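Local coordinates for protein-L-isoaspartate O-methyltransferase beta-aspartate methyltransferase (Plasmodium falciparum, PDB 2PBF) that probably initiates repair of damaged proteins by methylating the free alpha-carboxyl of L-isoaspartyl residues, with S-adenosyl-L-methionine as methyl donor, at residues A[186-191]-A[203-208]; A[81-86]-A[162-167]; A[54-59]-A[119-124]. One frame throughout, in Å; residues are numbered along the deposited sequence.

Contact 1 (A[186-191]-A[203-208])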
# COMPACT_ATOMS: atom_id res chain seq x y z
N ASN A 186 6.30 -16.00 -7.51
CA ASN A 186 5.25 -15.36 -8.32
C ASN A 186 4.68 -14.07 -7.74
O ASN A 186 3.79 -13.47 -8.35
CB ASN A 186 4.08 -16.33 -8.61
CG ASN A 186 4.50 -17.55 -9.39
OD1 ASN A 186 3.97 -18.65 -9.16
ND2 ASN A 186 5.44 -17.38 -10.32
N GLY A 187 5.16 -13.68 -6.57
CA GLY A 187 4.71 -12.45 -5.92
C GLY A 187 5.24 -11.24 -6.68
O GLY A 187 6.28 -11.34 -7.39
N LYS A 188 4.52 -10.11 -6.55
CA LYS A 188 4.96 -8.80 -7.03
C LYS A 188 5.25 -7.79 -5.92
O LYS A 188 4.50 -7.69 -4.94
CB LYS A 188 3.95 -8.21 -8.02
CG LYS A 188 4.20 -8.68 -9.44
CD LYS A 188 2.98 -8.65 -10.32
CE LYS A 188 3.39 -9.20 -11.69
NZ LYS A 188 2.34 -8.94 -12.72
N LEU A 189 6.34 -7.03 -6.10
CA LEU A 189 6.76 -5.95 -5.20
C LEU A 189 6.79 -4.69 -6.04
O LEU A 189 7.41 -4.66 -7.11
CB LEU A 189 8.18 -6.21 -4.68
CG LEU A 189 8.88 -5.73 -3.40
CD1 LEU A 189 10.39 -6.04 -3.56
CD2 LEU A 189 8.69 -4.28 -2.98
N ILE A 190 6.08 -3.68 -5.57
CA ILE A 190 6.01 -2.34 -6.18
C ILE A 190 6.74 -1.38 -5.24
O ILE A 190 6.38 -1.24 -4.09
CB ILE A 190 4.53 -1.89 -6.35
CG1 ILE A 190 3.81 -2.74 -7.40
CG2 ILE A 190 4.41 -0.37 -6.63
CD1 ILE A 190 4.39 -2.61 -8.80
N ILE A 191 7.77 -0.73 -5.75
CA ILE A 191 8.61 0.08 -4.89
C ILE A 191 9.30 1.21 -5.66
O ILE A 191 9.81 0.98 -6.74
CB ILE A 191 9.67 -0.81 -4.15
CG1 ILE A 191 10.63 0.04 -3.32
CG2 ILE A 191 10.40 -1.76 -5.14
CD1 ILE A 191 11.53 -0.77 -2.40
N GLU A 203 8.56 -2.63 -10.57
CA GLU A 203 7.83 -3.86 -10.30
C GLU A 203 8.78 -5.06 -10.30
O GLU A 203 9.35 -5.43 -11.34
CB GLU A 203 6.69 -4.05 -11.29
CG GLU A 203 5.91 -5.32 -11.08
CD GLU A 203 4.80 -5.46 -12.08
OE1 GLU A 203 3.88 -4.59 -12.08
OE2 GLU A 203 4.84 -6.42 -12.87
N ILE A 204 8.96 -5.64 -9.13
CA ILE A 204 9.84 -6.77 -8.95
C ILE A 204 9.03 -8.05 -8.75
O ILE A 204 8.09 -8.09 -7.95
CB ILE A 204 10.81 -6.49 -7.81
CG1 ILE A 204 11.60 -5.20 -8.13
CG2 ILE A 204 11.72 -7.68 -7.61
CD1 ILE A 204 12.06 -4.42 -6.96
N THR A 205 9.38 -9.10 -9.51
CA THR A 205 8.70 -10.40 -9.46
C THR A 205 9.71 -11.51 -9.15
O THR A 205 10.89 -11.36 -9.42
CB THR A 205 8.00 -10.69 -10.79
OG1 THR A 205 7.30 -9.51 -11.23
CG2 THR A 205 7.00 -11.84 -10.64
N LYS A 206 9.24 -12.61 -8.55
CA LYS A 206 10.09 -13.80 -8.34
C LYS A 206 9.59 -14.92 -9.24
O LYS A 206 8.38 -15.21 -9.28
CB LYS A 206 10.04 -14.23 -6.87
CG LYS A 206 11.15 -15.19 -6.44
CD LYS A 206 11.33 -15.21 -4.90
CE LYS A 206 12.18 -14.05 -4.41
NZ LYS A 206 12.31 -14.06 -2.93
N LYS A 207 10.50 -15.54 -10.00
CA LYS A 207 10.10 -16.65 -10.90
C LYS A 207 10.94 -17.94 -10.75
O LYS A 207 10.56 -19.01 -11.25
CB LYS A 207 9.95 -16.18 -12.36
CG LYS A 207 8.76 -15.24 -12.58
CD LYS A 207 7.92 -15.63 -13.81
CE LYS A 207 8.65 -15.36 -15.15
NZ LYS A 207 7.77 -15.56 -16.34
N ASN A 208 12.07 -17.82 -10.07
CA ASN A 208 12.58 -18.94 -9.29
C ASN A 208 13.02 -18.43 -7.92
O ASN A 208 12.35 -18.69 -6.92
CB ASN A 208 13.67 -19.74 -10.01
CG ASN A 208 13.11 -21.01 -10.70
OD1 ASN A 208 13.04 -21.09 -11.93
ND2 ASN A 208 12.71 -22.01 -9.89
O HOH W 1 1.59 -5.80 -12.51
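The carboxylate of Glu203 has the Lys188 side chain over one face. CE and NZ of Lys188 both sit about 3 Å above its plane, with CE 3.4 Å from Glu203 OE2. Ile190 CD1 lies near the plane, at the edge, 3.9 Å from Glu203 OE1. The salt bridge from Lys188 NZ to Glu203 OE2 is long, at 3.6 Å. A water closes the gap on the other oxygen: it donates to Glu203 OE1 at 2.6 Å and accepts from Lys188 NZ. Glu203 OE1 also forms a salt bridge with Arg73, so the carboxylate serves two cationic side chains. CG of Glu203 is anti to the backbone N (chi1 179°), which places it against Ile190 CD1. The backbones form an antiparallel pair. Leu189 and Ile204 are a hydrogen-bonded pair: Ile204 N donates to Leu189 O at 2.7 Å, and Leu189 N donates to Ile204 O. On the face shared by Leu189 and Ile204, these two lie side by side, and Ile204 CD1 meets Ile191 CG2 at 3.6 Å. The pairing ends less regularly. Lys206 N to Gly187 O is weak, and Asn186 N reaches Lys206 O at 2.8 Å. The two strands are arms of the hairpin 187-195/198-205 at the antiparallel side of the mixed sheet. Strand 163-168 flanks 187-195, strand 212-219 flanks 198-205, and helix 64-74 packs on Lys188 and Ile190.

Contact 2 (A[81-86]-A[162-167])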
# COMPACT_ATOMS: atom_id res chain seq x y z
N GLY A 81 -7.01 -15.29 -0.16
CA GLY A 81 -6.24 -16.49 0.08
C GLY A 81 -4.78 -16.15 0.11
O GLY A 81 -3.98 -16.96 0.54
N SER A 82 -4.44 -14.94 -0.33
CA SER A 82 -3.04 -14.53 -0.40
C SER A 82 -2.61 -13.65 0.75
O SER A 82 -3.43 -13.30 1.62
CB SER A 82 -2.75 -13.86 -1.74
OG SER A 82 -2.45 -14.86 -2.71
N ARG A 83 -1.32 -13.32 0.76
CA ARG A 83 -0.70 -12.51 1.80
C ARG A 83 -0.07 -11.25 1.18
O ARG A 83 0.74 -11.35 0.25
CB ARG A 83 0.36 -13.31 2.55
CG ARG A 83 -0.14 -14.67 3.05
CD ARG A 83 0.89 -15.35 3.93
NE ARG A 83 0.92 -14.84 5.31
CZ ARG A 83 1.99 -14.34 5.92
NH1 ARG A 83 3.16 -14.26 5.27
NH2 ARG A 83 1.89 -13.92 7.17
N ALA A 84 -0.46 -10.10 1.71
CA ALA A 84 0.01 -8.77 1.24
C ALA A 84 0.61 -7.98 2.41
O ALA A 84 0.20 -8.14 3.57
CB ALA A 84 -1.15 -7.99 0.63
N ILE A 85 1.60 -7.15 2.11
CA ILE A 85 2.18 -6.25 3.11
C ILE A 85 2.29 -4.85 2.49
O ILE A 85 2.70 -4.70 1.33
CB ILE A 85 3.54 -6.78 3.70
CG1 ILE A 85 4.15 -5.79 4.70
CG2 ILE A 85 4.55 -7.20 2.59
CD1 ILE A 85 5.29 -6.40 5.53
N ASP A 86 1.85 -3.86 3.26
CA ASP A 86 1.90 -2.47 2.84
C ASP A 86 2.97 -1.83 3.69
O ASP A 86 2.79 -1.64 4.91
CB ASP A 86 0.54 -1.79 3.08
CG ASP A 86 0.49 -0.37 2.58
OD1 ASP A 86 1.34 0.06 1.79
OD2 ASP A 86 -0.46 0.36 2.99
N LEU A 162 6.10 -15.23 3.81
CA LEU A 162 6.26 -14.79 2.44
C LEU A 162 4.98 -14.11 1.95
O LEU A 162 3.87 -14.43 2.43
CB LEU A 162 6.59 -15.99 1.55
CG LEU A 162 7.89 -16.72 1.87
CD1 LEU A 162 7.97 -18.05 1.12
CD2 LEU A 162 9.06 -15.85 1.50
N PHE A 163 5.14 -13.17 1.02
CA PHE A 163 4.03 -12.32 0.59
C PHE A 163 3.83 -12.32 -0.91
O PHE A 163 4.76 -12.14 -1.68
CB PHE A 163 4.20 -10.89 1.13
CG PHE A 163 4.02 -10.80 2.62
CD1 PHE A 163 2.75 -10.57 3.17
CD2 PHE A 163 5.09 -10.97 3.47
CE1 PHE A 163 2.58 -10.50 4.54
CE2 PHE A 163 4.94 -10.91 4.85
CZ PHE A 163 3.68 -10.67 5.40
N ASP A 164 2.59 -12.51 -1.31
CA ASP A 164 2.24 -12.50 -2.72
C ASP A 164 2.26 -11.08 -3.28
O ASP A 164 2.47 -10.88 -4.49
CB ASP A 164 0.89 -13.16 -2.90
CG ASP A 164 0.83 -14.52 -2.22
OD1 ASP A 164 1.45 -15.48 -2.76
OD2 ASP A 164 0.18 -14.64 -1.15
N ALA A 165 2.06 -10.09 -2.41
CA ALA A 165 2.03 -8.68 -2.82
C ALA A 165 2.71 -7.82 -1.78
O ALA A 165 2.38 -7.89 -0.58
CB ALA A 165 0.62 -8.22 -3.04
N ILE A 166 3.69 -7.03 -2.23
CA ILE A 166 4.39 -6.09 -1.36
C ILE A 166 4.30 -4.69 -1.95
O ILE A 166 4.76 -4.44 -3.05
CB ILE A 166 5.90 -6.46 -1.12
CG1 ILE A 166 6.04 -7.94 -0.72
CG2 ILE A 166 6.52 -5.47 -0.07
CD1 ILE A 166 7.44 -8.38 -0.28
N HIS A 167 3.69 -3.79 -1.22
CA HIS A 167 3.60 -2.43 -1.68
C HIS A 167 4.45 -1.60 -0.76
O HIS A 167 4.39 -1.73 0.46
CB HIS A 167 2.17 -1.94 -1.69
CG HIS A 167 2.05 -0.49 -1.99
ND1 HIS A 167 1.99 0.47 -1.00
CD2 HIS A 167 2.05 0.18 -3.17
CE1 HIS A 167 1.94 1.66 -1.56
NE2 HIS A 167 1.97 1.51 -2.87
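Ala84 pairs with Ala165 in the parallel core of the Rossmann-like methyltransferase sheet, where strands 83-87 and 163-168 are neighbours. Ile85 N donates to Ala165 O and His167 N to Ile85 O, both at 2.9 Å. Just before Ala165, Arg83 N donates to Asp164 OD2 at 2.8 Å, on its anti lone pair. The Phe163 ring is covered on both faces. Arg83 NH1 lies over one, towards the rim, and the cation-pi contact is off-centre, with Arg83 CZ 4.5 Å from the ring centroid. Ile85 CG2 covers the opposite face, 3.6 Å from Phe163 CG. Arg83 NH1 also donates to Leu162 O at 2.9 Å, from above the carbonyl plane, and to Leu160 O. At the other end, His167 ND1 donates to Asp86 OD1 at 2.9 Å. CG of Asp86 is anti to the backbone N (chi1 -176°), beside its own carbonyl carbon. The donor meets the syn side of the carboxylate, 35° out of its plane, and Thr95 bonds the other oxygen. Bonds at both oxygens should hold the carboxylate in place, and the Asp86 bond should limit rotation of the His167 side chain, about 4 Å from the bound S-adenosyl-L-homocysteine at the nearest atoms.

Contact 3 (A[54-59]-A[119-124]). With SAH (S-adenosyl-L-homocysteine), chain C.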
# COMPACT_ATOMS: atom_id res chain seq x y z
N TYR A 54 -1.08 16.57 3.08
CA TYR A 54 -0.27 16.46 4.29
C TYR A 54 -1.02 15.93 5.51
O TYR A 54 -2.13 16.35 5.79
CB TYR A 54 0.33 17.81 4.64
CG TYR A 54 1.34 17.71 5.75
CD1 TYR A 54 2.58 17.11 5.55
CD2 TYR A 54 1.04 18.22 7.02
CE1 TYR A 54 3.51 17.01 6.60
CE2 TYR A 54 1.94 18.14 8.06
CZ TYR A 54 3.17 17.53 7.85
OH TYR A 54 4.05 17.47 8.88
N ILE A 55 -0.38 15.01 6.24
CA ILE A 55 -0.93 14.50 7.48
C ILE A 55 -0.20 15.10 8.68
O ILE A 55 -0.77 15.89 9.43
CB ILE A 55 -0.91 12.93 7.56
CG1 ILE A 55 -1.45 12.32 6.27
CG2 ILE A 55 -1.71 12.45 8.77
CD1 ILE A 55 -1.11 10.83 6.07
N SER A 56 1.07 14.76 8.82
CA SER A 56 1.87 15.05 10.01
C SER A 56 3.22 14.39 9.79
O SER A 56 3.36 13.58 8.87
CB SER A 56 1.20 14.45 11.25
OG SER A 56 1.66 13.13 11.46
N HIS A 57 4.21 14.73 10.61
CA HIS A 57 5.54 14.09 10.58
C HIS A 57 6.25 14.03 9.22
O HIS A 57 6.99 13.08 8.94
CB HIS A 57 5.50 12.70 11.21
CG HIS A 57 5.32 12.73 12.69
ND1 HIS A 57 6.39 12.69 13.56
CD2 HIS A 57 4.21 12.84 13.46
CE1 HIS A 57 5.94 12.75 14.80
NE2 HIS A 57 4.62 12.84 14.77
N GLY A 58 6.02 15.03 8.39
CA GLY A 58 6.69 15.10 7.10
C GLY A 58 6.07 14.18 6.07
O GLY A 58 6.69 13.88 5.05
N VAL A 59 4.85 13.71 6.34
CA VAL A 59 4.23 12.76 5.43
C VAL A 59 2.83 13.11 4.91
O VAL A 59 2.02 13.73 5.59
CB VAL A 59 4.29 11.27 5.95
CG1 VAL A 59 5.71 10.91 6.46
CG2 VAL A 59 3.21 11.01 7.01
N LYS A 119 4.61 6.46 14.86
CA LYS A 119 3.59 5.98 15.77
C LYS A 119 2.32 6.79 15.64
O LYS A 119 1.23 6.24 15.70
CB LYS A 119 4.12 6.03 17.21
CG LYS A 119 3.12 5.65 18.27
CD LYS A 119 2.79 4.17 18.22
CE LYS A 119 1.83 3.78 19.34
NZ LYS A 119 1.52 2.32 19.26
N ASP A 120 2.46 8.11 15.51
CA ASP A 120 1.34 8.98 15.26
C ASP A 120 0.58 8.61 14.01
O ASP A 120 -0.64 8.78 13.96
CB ASP A 120 1.80 10.43 15.09
CG ASP A 120 2.07 11.09 16.41
OD1 ASP A 120 1.46 10.69 17.43
OD2 ASP A 120 2.89 12.03 16.40
N LEU A 121 1.30 8.14 13.00
CA LEU A 121 0.65 7.68 11.77
C LEU A 121 -0.01 6.31 11.95
O LEU A 121 -1.13 6.11 11.45
CB LEU A 121 1.59 7.75 10.56
CG LEU A 121 1.65 9.22 10.11
CD1 LEU A 121 3.02 9.62 9.71
CD2 LEU A 121 0.62 9.50 9.02
N VAL A 122 0.65 5.39 12.66
CA VAL A 122 -0.05 4.18 13.16
C VAL A 122 -1.40 4.59 13.80
O VAL A 122 -2.46 4.18 13.34
CB VAL A 122 0.77 3.39 14.20
CG1 VAL A 122 -0.03 2.18 14.68
CG2 VAL A 122 2.11 2.94 13.62
N ASN A 123 -1.35 5.42 14.84
CA ASN A 123 -2.59 5.81 15.49
C ASN A 123 -3.56 6.55 14.59
O ASN A 123 -4.77 6.43 14.75
CB ASN A 123 -2.34 6.59 16.79
CG ASN A 123 -1.37 5.88 17.72
OD1 ASN A 123 -1.54 4.70 18.05
ND2 ASN A 123 -0.31 6.59 18.12
N PHE A 124 -3.04 7.35 13.65
CA PHE A 124 -3.87 8.06 12.67
C PHE A 124 -4.64 7.07 11.79
O PHE A 124 -5.86 7.22 11.58
CB PHE A 124 -2.99 9.01 11.81
CG PHE A 124 -3.73 9.68 10.67
CD1 PHE A 124 -4.63 10.71 10.92
CD2 PHE A 124 -3.51 9.29 9.35
CE1 PHE A 124 -5.31 11.35 9.86
CE2 PHE A 124 -4.18 9.91 8.29
CZ PHE A 124 -5.08 10.94 8.55
N SAH C . 0.45 4.48 1.50
CA SAH C . 0.58 5.70 2.34
CB SAH C . 1.86 6.41 2.00
CG SAH C . 2.22 7.35 3.14
SD SAH C . 3.75 8.23 2.82
C SAH C . -0.62 6.64 2.23
O SAH C . -1.07 6.91 1.11
OXT SAH C . -1.16 7.14 3.25
C5' SAH C . 4.88 6.87 3.22
C4' SAH C . 4.85 6.38 4.66
O4' SAH C . 5.98 5.58 4.84
C3' SAH C . 4.90 7.43 5.76
O3' SAH C . 3.75 7.31 6.58
C2' SAH C . 6.19 7.13 6.52
O2' SAH C . 6.06 7.36 7.90
C1' SAH C . 6.39 5.67 6.20
N9 SAH C . 7.78 5.18 6.26
C8 SAH C . 8.90 5.86 5.87
N7 SAH C . 9.97 5.04 6.05
C5 SAH C . 9.56 3.86 6.56
C6 SAH C . 10.24 2.71 6.96
N6 SAH C . 11.56 2.58 6.87
N1 SAH C . 9.53 1.63 7.43
C2 SAH C . 8.15 1.72 7.55
N3 SAH C . 7.51 2.87 7.17
C4 SAH C . 8.19 3.93 6.69
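The wall of the S-adenosyl-L-homocysteine pocket includes Val59 and Leu121, which meet where a small beta hairpin packs on helix 119-132. The hairpin has a type I' turn from Ser56 to Val59. It also has a classic beta bulge, in which Ile55 and Ser56 both face Val59. Ile55 N donates to Val59 O, and Val59 N donates to Ser56 O. Gly58 has the positive phi that favours glycine, and its N donates to Tyr54 OH at 3.2 Å. Leu121 is the hub of the helix side. Its CD2 lies 3.7 Å from Ile55 CD1, and its CD1 points to the hairpin tip and the ligand ribose. Val59 CG1 touches SAH C3' at 3.6 Å, while Leu121 CD1 is 4.0 Å from SAH O3'. Both are van der Waals contacts with the ribose. Polar bonds to the ligand come from residues such as Glu116, which Leu121 also touches. At the more exposed side, by the turn, His57 NE2 donates to Asp120 OD2 on its anti lone pair. The distance of 2.5 Å is short and its exact value is doubtful. The bond is bent, 141° at the hydrogen, and the ring and carboxylate planes are 53° apart. At the other end of the contact, Ile55 CG2 sits 3.5 Å above the plane of the Phe124 ring, over its centre.

Overall arrangement
Contacts 1 and 2 lie in the same seven-stranded sheet, with centres 10 Å apart. They meet directly, because strand 163-168 of contact 2 pairs with strand 187-195 of contact 1. Together they span the change from parallel core strands to the antiparallel hairpin. Contact 3 is on the opposite side of the chain's centre, about 23 Å from contact 2 and 28 Å from contact 1 between centres, and touches neither. Along the chain, the segments of contacts 3 and 2 alternate, and contact 1 follows both. Contact 3 lines the cofactor pocket and contact 2 reaches it through His167. Contact 1 continues the sheet past strand 163-168, with the Ile191 side chain about 10 Å from the ligand.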